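Long-range contact in CurF (Lyngbya majuscula, PDB 5DP2), which probably forms the cyclopropane ring of curacin A as an NADP-binding enoyl reductase-like cyclopropanase of a polyketide synthase: residues E185-I195 / I203-F214. Numbering follows the deposited sequence.
Sequences EVFATTSPHKI and IKHVMNSRTTEF. With NAP (NADP nicotinamide-adenine-dinucleotide phosphate), chain B.
Strands 185-190 and 205-208 run parallel, their axes 29° apart, with Ala188 beside Val206 and Thr189 beside Met207, tied by Ala188 N to His205 O, Met207 N to Ala188 O, Thr190 N to Met207 O and Ser209 N to Thr190 O. With helix 195-200 they make a beta-alpha-beta unit at the edge of the Rossmann-type NADP-binding sheet. On the helix-195-200 face, Ile195 CG2 packs on Val206 CG1 at 3.8 Å, while Ile203 covers Ala188 CB and Val186 CG1. On the face carrying Phe187, Thr189, His205 and Met207, covered by helix 214-221, the Phe187 and His205 rings are near parallel (22°) but slid apart, their centroids 4.9 Å away, so that they barely overlap and His205 CD2 lies over one phenyl face. Met207, bent at its last torsion, brings CE against Phe187 CB, near the ring plane. At the N-terminal ends Glu185 OE2 forms a long salt bridge with Lys204 NZ (3.5 Å) in the lysine conformer described, which a shared water reinforces, and a second water links OE2 to His205 NE2. The C-terminal ends receive the 2'-phosphate of NADP, where probably NADPH is distinguished from NADH. Ser191 OG donates to O2X at 2.6 Å, and Lys194, extended beyond CG, donates from NZ to O1X at 2.7 Å. Asn208 OD1 closes an Asx turn onto Arg210 N. In the arginine conformer described, a bend at chi2 (-88°) lays one guanidinium face against adenine C6A; in the guanidinium plane, NE donates to Ser191 OG at 2.8 Å and NH2 to phosphate O3X at 3.0 Å.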
loop_
_atom_site.group_PDB
_atom_site.type_symbol
_atom_site.label_atom_id
_atom_site.label_comp_id
_atom_site.label_asym_id
_atom_site.label_seq_id
_atom_site.Cartn_x
_atom_site.Cartn_y
_atom_site.Cartn_z
ATOM N N GLU A 185 -9.853 0.630 -19.565
ATOM C CA GLU A 185 -9.645 2.037 -19.930
ATOM C C GLU A 185 -9.542 2.874 -18.642
ATOM O O GLU A 185 -10.526 3.012 -17.912
ATOM C CB GLU A 185 -10.770 2.556 -20.796
ATOM C CG GLU A 185 -10.462 3.952 -21.286
ATOM C CD GLU A 185 -11.526 4.572 -22.166
ATOM O OE1 GLU A 185 -12.668 4.052 -22.200
ATOM O OE2 GLU A 185 -11.220 5.613 -22.781
ATOM N N VAL A 186 -8.351 3.397 -18.373
ATOM C CA VAL A 186 -8.096 4.140 -17.148
ATOM C C VAL A 186 -8.482 5.621 -17.305
ATOM O O VAL A 186 -8.051 6.295 -18.243
ATOM C CB VAL A 186 -6.609 4.030 -16.730
ATOM C CG1 VAL A 186 -6.268 4.997 -15.607
ATOM C CG2 VAL A 186 -6.300 2.605 -16.309
ATOM N N PHE A 187 -9.229 6.100 -16.322
ATOM C CA PHE A 187 -9.479 7.513 -16.090
ATOM C C PHE A 187 -8.788 7.814 -14.760
ATOM O O PHE A 187 -9.028 7.124 -13.785
ATOM C CB PHE A 187 -10.980 7.781 -15.979
ATOM C CG PHE A 187 -11.763 7.546 -17.245
ATOM C CD1 PHE A 187 -11.976 6.270 -17.750
ATOM C CD2 PHE A 187 -12.317 8.601 -17.929
ATOM C CE1 PHE A 187 -12.683 6.056 -18.901
ATOM C CE2 PHE A 187 -13.034 8.392 -19.088
ATOM C CZ PHE A 187 -13.221 7.115 -19.579
ATOM N N ALA A 188 -7.885 8.762 -14.723
ATOM C CA ALA A 188 -7.093 9.022 -13.511
ATOM C C ALA A 188 -7.357 10.404 -12.983
ATOM O O ALA A 188 -7.621 11.342 -13.742
ATOM C CB ALA A 188 -5.614 8.875 -13.840
ATOM N N THR A 189 -7.246 10.540 -11.661
ATOM C CA THR A 189 -7.205 11.875 -11.044
ATOM C C THR A 189 -5.921 12.030 -10.247
ATOM O O THR A 189 -5.395 11.078 -9.659
ATOM C CB THR A 189 -8.420 12.187 -10.161
ATOM O OG1 THR A 189 -8.310 11.454 -8.933
ATOM C CG2 THR A 189 -9.725 11.906 -10.881
ATOM N N THR A 190 -5.411 13.260 -10.223
ATOM C CA THR A 190 -4.238 13.608 -9.430
ATOM C C THR A 190 -4.235 15.138 -9.271
ATOM O O THR A 190 -5.030 15.860 -9.872
ATOM C CB THR A 190 -2.935 13.089 -10.095
ATOM O OG1 THR A 190 -1.842 13.309 -9.233
ATOM C CG2 THR A 190 -2.645 13.782 -11.411
ATOM N N SER A 191 -3.315 15.628 -8.454
ATOM C CA SER A 191 -3.249 17.066 -8.209
ATOM C C SER A 191 -2.763 17.786 -9.477
ATOM O O SER A 191 -2.033 17.205 -10.302
ATOM C CB SER A 191 -2.317 17.335 -7.049
ATOM O OG SER A 191 -2.810 16.765 -5.844
ATOM N N PRO A 192 -3.117 19.075 -9.645
ATOM C CA PRO A 192 -2.818 19.772 -10.903
ATOM C C PRO A 192 -1.364 19.675 -11.394
ATOM O O PRO A 192 -1.144 19.526 -12.602
ATOM C CB PRO A 192 -3.254 21.207 -10.610
ATOM C CG PRO A 192 -4.411 21.018 -9.676
ATOM C CD PRO A 192 -4.018 19.881 -8.790
ATOM N N HIS A 193 -0.387 19.779 -10.499
ATOM C CA HIS A 193 0.991 19.792 -10.919
ATOM C C HIS A 193 1.541 18.401 -11.255
ATOM O O HIS A 193 2.670 18.306 -11.731
ATOM C CB HIS A 193 1.900 20.496 -9.903
ATOM C CG HIS A 193 2.151 19.714 -8.664
ATOM N ND1 HIS A 193 1.206 19.551 -7.683
ATOM C CD2 HIS A 193 3.262 19.064 -8.246
ATOM C CE1 HIS A 193 1.732 18.835 -6.708
ATOM N NE2 HIS A 193 2.975 18.527 -7.027
ATOM N N LYS A 194 0.763 17.349 -10.988
ATOM C CA LYS A 194 1.132 15.982 -11.347
ATOM C C LYS A 194 0.417 15.472 -12.585
ATOM O O LYS A 194 0.761 14.394 -13.083
ATOM C CB LYS A 194 0.893 15.031 -10.161
ATOM C CG LYS A 194 1.638 15.435 -8.902
ATOM C CD LYS A 194 1.463 14.423 -7.774
ATOM C CE LYS A 194 2.040 14.929 -6.464
ATOM N NZ LYS A 194 2.016 13.879 -5.404
ATOM N N ILE A 195 -0.550 16.231 -13.109
ATOM C CA ILE A 195 -1.313 15.767 -14.276
ATOM C C ILE A 195 -0.404 15.473 -15.456
ATOM O O ILE A 195 -0.524 14.427 -16.097
ATOM C CB ILE A 195 -2.423 16.789 -14.632
ATOM C CG1 ILE A 195 -3.515 16.747 -13.545
ATOM C CG2 ILE A 195 -2.992 16.502 -16.022
ATOM C CD1 ILE A 195 -4.618 17.782 -13.698
ATOM N N ILE A 203 -1.314 7.817 -19.745
ATOM C CA ILE A 203 -2.735 7.857 -19.454
ATOM C C ILE A 203 -3.386 8.981 -20.265
ATOM O O ILE A 203 -2.971 10.132 -20.197
ATOM C CB ILE A 203 -3.001 8.049 -17.934
ATOM C CG1 ILE A 203 -2.184 7.047 -17.085
ATOM C CG2 ILE A 203 -4.484 7.930 -17.628
ATOM C CD1 ILE A 203 -2.277 7.292 -15.587
ATOM N N LYS A 204 -4.403 8.632 -21.034
ATOM C CA LYS A 204 -5.105 9.575 -21.896
ATOM C C LYS A 204 -5.938 10.587 -21.079
ATOM O O LYS A 204 -5.855 11.810 -21.283
ATOM C CB LYS A 204 -5.994 8.759 -22.856
ATOM C CG LYS A 204 -6.747 9.541 -23.924
ATOM C CD LYS A 204 -7.403 8.617 -24.963
ATOM C CE LYS A 204 -8.771 8.143 -24.526
ATOM N NZ LYS A 204 -9.345 7.054 -25.373
ATOM N N HIS A 205 -6.787 10.073 -20.189
ATOM C CA HIS A 205 -7.725 10.912 -19.444
ATOM C C HIS A 205 -7.225 11.127 -18.011
ATOM O O HIS A 205 -7.262 10.208 -17.201
ATOM C CB HIS A 205 -9.117 10.274 -19.391
ATOM C CG HIS A 205 -9.789 10.146 -20.722
ATOM N ND1 HIS A 205 -9.910 11.190 -21.616
ATOM C CD2 HIS A 205 -10.437 9.101 -21.284
ATOM C CE1 HIS A 205 -10.590 10.790 -22.676
ATOM N NE2 HIS A 205 -10.929 9.529 -22.493
ATOM N N VAL A 206 -6.754 12.334 -17.723
ATOM C CA VAL A 206 -6.204 12.686 -16.419
ATOM C C VAL A 206 -6.852 14.009 -15.996
ATOM O O VAL A 206 -6.842 14.983 -16.745
ATOM C CB VAL A 206 -4.673 12.823 -16.430
ATOM C CG1 VAL A 206 -4.176 13.034 -15.000
ATOM C CG2 VAL A 206 -3.985 11.617 -17.057
ATOM N N MET A 207 -7.440 14.013 -14.797
ATOM C CA MET A 207 -8.252 15.115 -14.276
ATOM C C MET A 207 -7.747 15.512 -12.898
ATOM O O MET A 207 -7.063 14.741 -12.228
ATOM C CB MET A 207 -9.742 14.664 -14.159
ATOM C CG MET A 207 -10.378 14.350 -15.493
ATOM S SD MET A 207 -11.842 13.333 -15.353
ATOM C CE MET A 207 -11.026 11.769 -15.097
ATOM N N ASN A 208 -8.145 16.692 -12.455
ATOM C CA ASN A 208 -7.808 17.180 -11.128
ATOM C C ASN A 208 -8.606 16.458 -10.058
ATOM O O ASN A 208 -9.846 16.417 -10.097
ATOM C CB ASN A 208 -8.145 18.689 -11.097
ATOM C CG ASN A 208 -7.813 19.368 -9.784
ATOM O OD1 ASN A 208 -7.104 18.836 -8.952
ATOM N ND2 ASN A 208 -8.323 20.585 -9.608
ATOM N N SER A 209 -7.889 15.908 -9.079
ATOM C CA SER A 209 -8.487 15.234 -7.950
ATOM C C SER A 209 -8.857 16.135 -6.772
ATOM O O SER A 209 -9.514 15.679 -5.840
ATOM C CB SER A 209 -7.489 14.254 -7.382
ATOM O OG SER A 209 -6.347 14.996 -6.961
ATOM N N ARG A 210 -8.395 17.394 -6.802
ATOM C CA ARG A 210 -8.430 18.252 -5.622
ATOM C C ARG A 210 -9.749 18.979 -5.441
ATOM O O ARG A 210 -9.932 19.660 -4.424
ATOM C CB ARG A 210 -7.250 19.224 -5.627
ATOM C CG ARG A 210 -5.921 18.534 -5.419
ATOM C CD ARG A 210 -5.602 18.421 -3.946
ATOM N NE ARG A 210 -4.453 17.530 -3.716
ATOM C CZ ARG A 210 -3.962 17.238 -2.502
ATOM N NH1 ARG A 210 -4.485 17.783 -1.413
ATOM N NH2 ARG A 210 -2.936 16.409 -2.369
ATOM N N THR A 211 -10.672 18.820 -6.384
ATOM C CA THR A 211 -12.078 19.196 -6.227
ATOM C C THR A 211 -12.905 18.028 -6.752
ATOM O O THR A 211 -12.377 17.137 -7.418
ATOM C CB THR A 211 -12.476 20.466 -7.014
ATOM O OG1 THR A 211 -12.557 20.159 -8.402
ATOM C CG2 THR A 211 -11.510 21.621 -6.717
ATOM N N THR A 212 -14.216 18.086 -6.506
ATOM C CA THR A 212 -15.103 17.066 -7.041
ATOM C C THR A 212 -15.601 17.380 -8.462
ATOM O O THR A 212 -16.464 16.675 -8.982
ATOM C CB THR A 212 -16.280 16.786 -6.095
ATOM O OG1 THR A 212 -17.028 17.981 -5.903
ATOM C CG2 THR A 212 -15.834 16.238 -4.757
ATOM N N GLU A 213 -15.025 18.380 -9.122
ATOM C CA GLU A 213 -15.427 18.683 -10.492
ATOM C C GLU A 213 -15.062 17.542 -11.465
ATOM O O GLU A 213 -15.617 17.497 -12.554
ATOM C CB GLU A 213 -14.813 20.003 -10.942
ATOM C CG GLU A 213 -15.429 21.221 -10.236
ATOM C CD GLU A 213 -16.951 21.236 -10.263
ATOM O OE1 GLU A 213 -17.544 21.093 -11.362
ATOM O OE2 GLU A 213 -17.558 21.383 -9.178
ATOM N N PHE A 214 -14.170 16.617 -11.076
ATOM C CA PHE A 214 -13.891 15.453 -11.911
ATOM C C PHE A 214 -15.179 14.708 -12.232
ATOM O O PHE A 214 -15.247 14.046 -13.263
ATOM C CB PHE A 214 -12.879 14.489 -11.246
ATOM C CG PHE A 214 -13.422 13.791 -10.034
ATOM C CD1 PHE A 214 -14.243 12.679 -10.153
ATOM C CD2 PHE A 214 -13.164 14.271 -8.779
ATOM C CE1 PHE A 214 -14.824 12.096 -9.040
ATOM C CE2 PHE A 214 -13.717 13.669 -7.653
ATOM C CZ PHE A 214 -14.558 12.593 -7.783
HETATM P PA NAP B . -0.235 7.614 -1.494
HETATM O O1A NAP B . 1.141 7.488 -2.052
HETATM O O2A NAP B . -1.402 7.342 -2.370
HETATM O O5B NAP B . -0.341 9.070 -0.844
HETATM C C5B NAP B . -1.613 9.647 -0.519
HETATM C C4B NAP B . -2.363 10.144 -1.735
HETATM O O4B NAP B . -3.497 10.854 -1.294
HETATM C C3B NAP B . -1.565 11.052 -2.624
HETATM O O3B NAP B . -1.404 10.406 -3.889
HETATM C C2B NAP B . -2.396 12.344 -2.743
HETATM O O2B NAP B . -2.606 12.872 -4.022
HETATM C C1B NAP B . -3.759 11.917 -2.234
HETATM N N9A NAP B . -4.472 12.940 -1.482
HETATM C C8A NAP B . -4.346 13.219 -0.138
HETATM N N7A NAP B . -5.172 14.231 0.216
HETATM C C5A NAP B . -5.832 14.587 -0.895
HETATM C C6A NAP B . -6.829 15.560 -1.204
HETATM N N6A NAP B . -7.301 16.370 -0.236
HETATM N N1A NAP B . -7.274 15.635 -2.452
HETATM C C2A NAP B . -6.783 14.814 -3.387
HETATM N N3A NAP B . -5.856 13.867 -3.220
HETATM C C4A NAP B . -5.377 13.773 -1.989
HETATM O O3 NAP B . -0.372 6.692 -0.181
HETATM P PN NAP B . -0.583 5.109 -0.065
HETATM O O1N NAP B . 0.233 4.643 1.077
HETATM O O2N NAP B . -0.402 4.451 -1.401
HETATM O O5D NAP B . -2.083 5.040 0.380
HETATM C C5D NAP B . -3.107 5.460 -0.550
HETATM C C4D NAP B . -4.439 5.683 0.209
HETATM O O4D NAP B . -5.036 4.428 0.405
HETATM C C3D NAP B . -4.287 6.287 1.611
HETATM O O3D NAP B . -5.486 7.014 1.909
HETATM C C2D NAP B . -4.127 5.071 2.488
HETATM O O2D NAP B . -4.536 5.360 3.828
HETATM C C1D NAP B . -5.022 4.075 1.799
HETATM N N1N NAP B . -4.681 2.636 1.802
HETATM C C2N NAP B . -5.593 1.736 2.235
HETATM C C3N NAP B . -5.340 0.367 2.248
HETATM C C7N NAP B . -6.382 -0.581 2.733
HETATM O O7N NAP B . -6.003 -1.720 2.901
HETATM N N7N NAP B . -7.648 -0.127 2.938
HETATM C C4N NAP B . -4.099 -0.094 1.797
HETATM C C5N NAP B . -3.179 0.848 1.355
HETATM C C6N NAP B . -3.484 2.215 1.359
HETATM P P2B NAP B . -1.505 13.671 -4.861
HETATM O O1X NAP B . -0.431 12.660 -5.241
HETATM O O2X NAP B . -2.293 14.174 -6.037
HETATM O O3X NAP B . -0.969 14.759 -3.961
HETATM O O HOH W 1 -12.447 8.171 -24.251
HETATM O O HOH W 2 -11.518 5.409 -25.593
HETATM O O HOH W 3 -7.026 7.108 -20.451
HETATM O O HOH W 4 -5.993 5.920 -20.378
#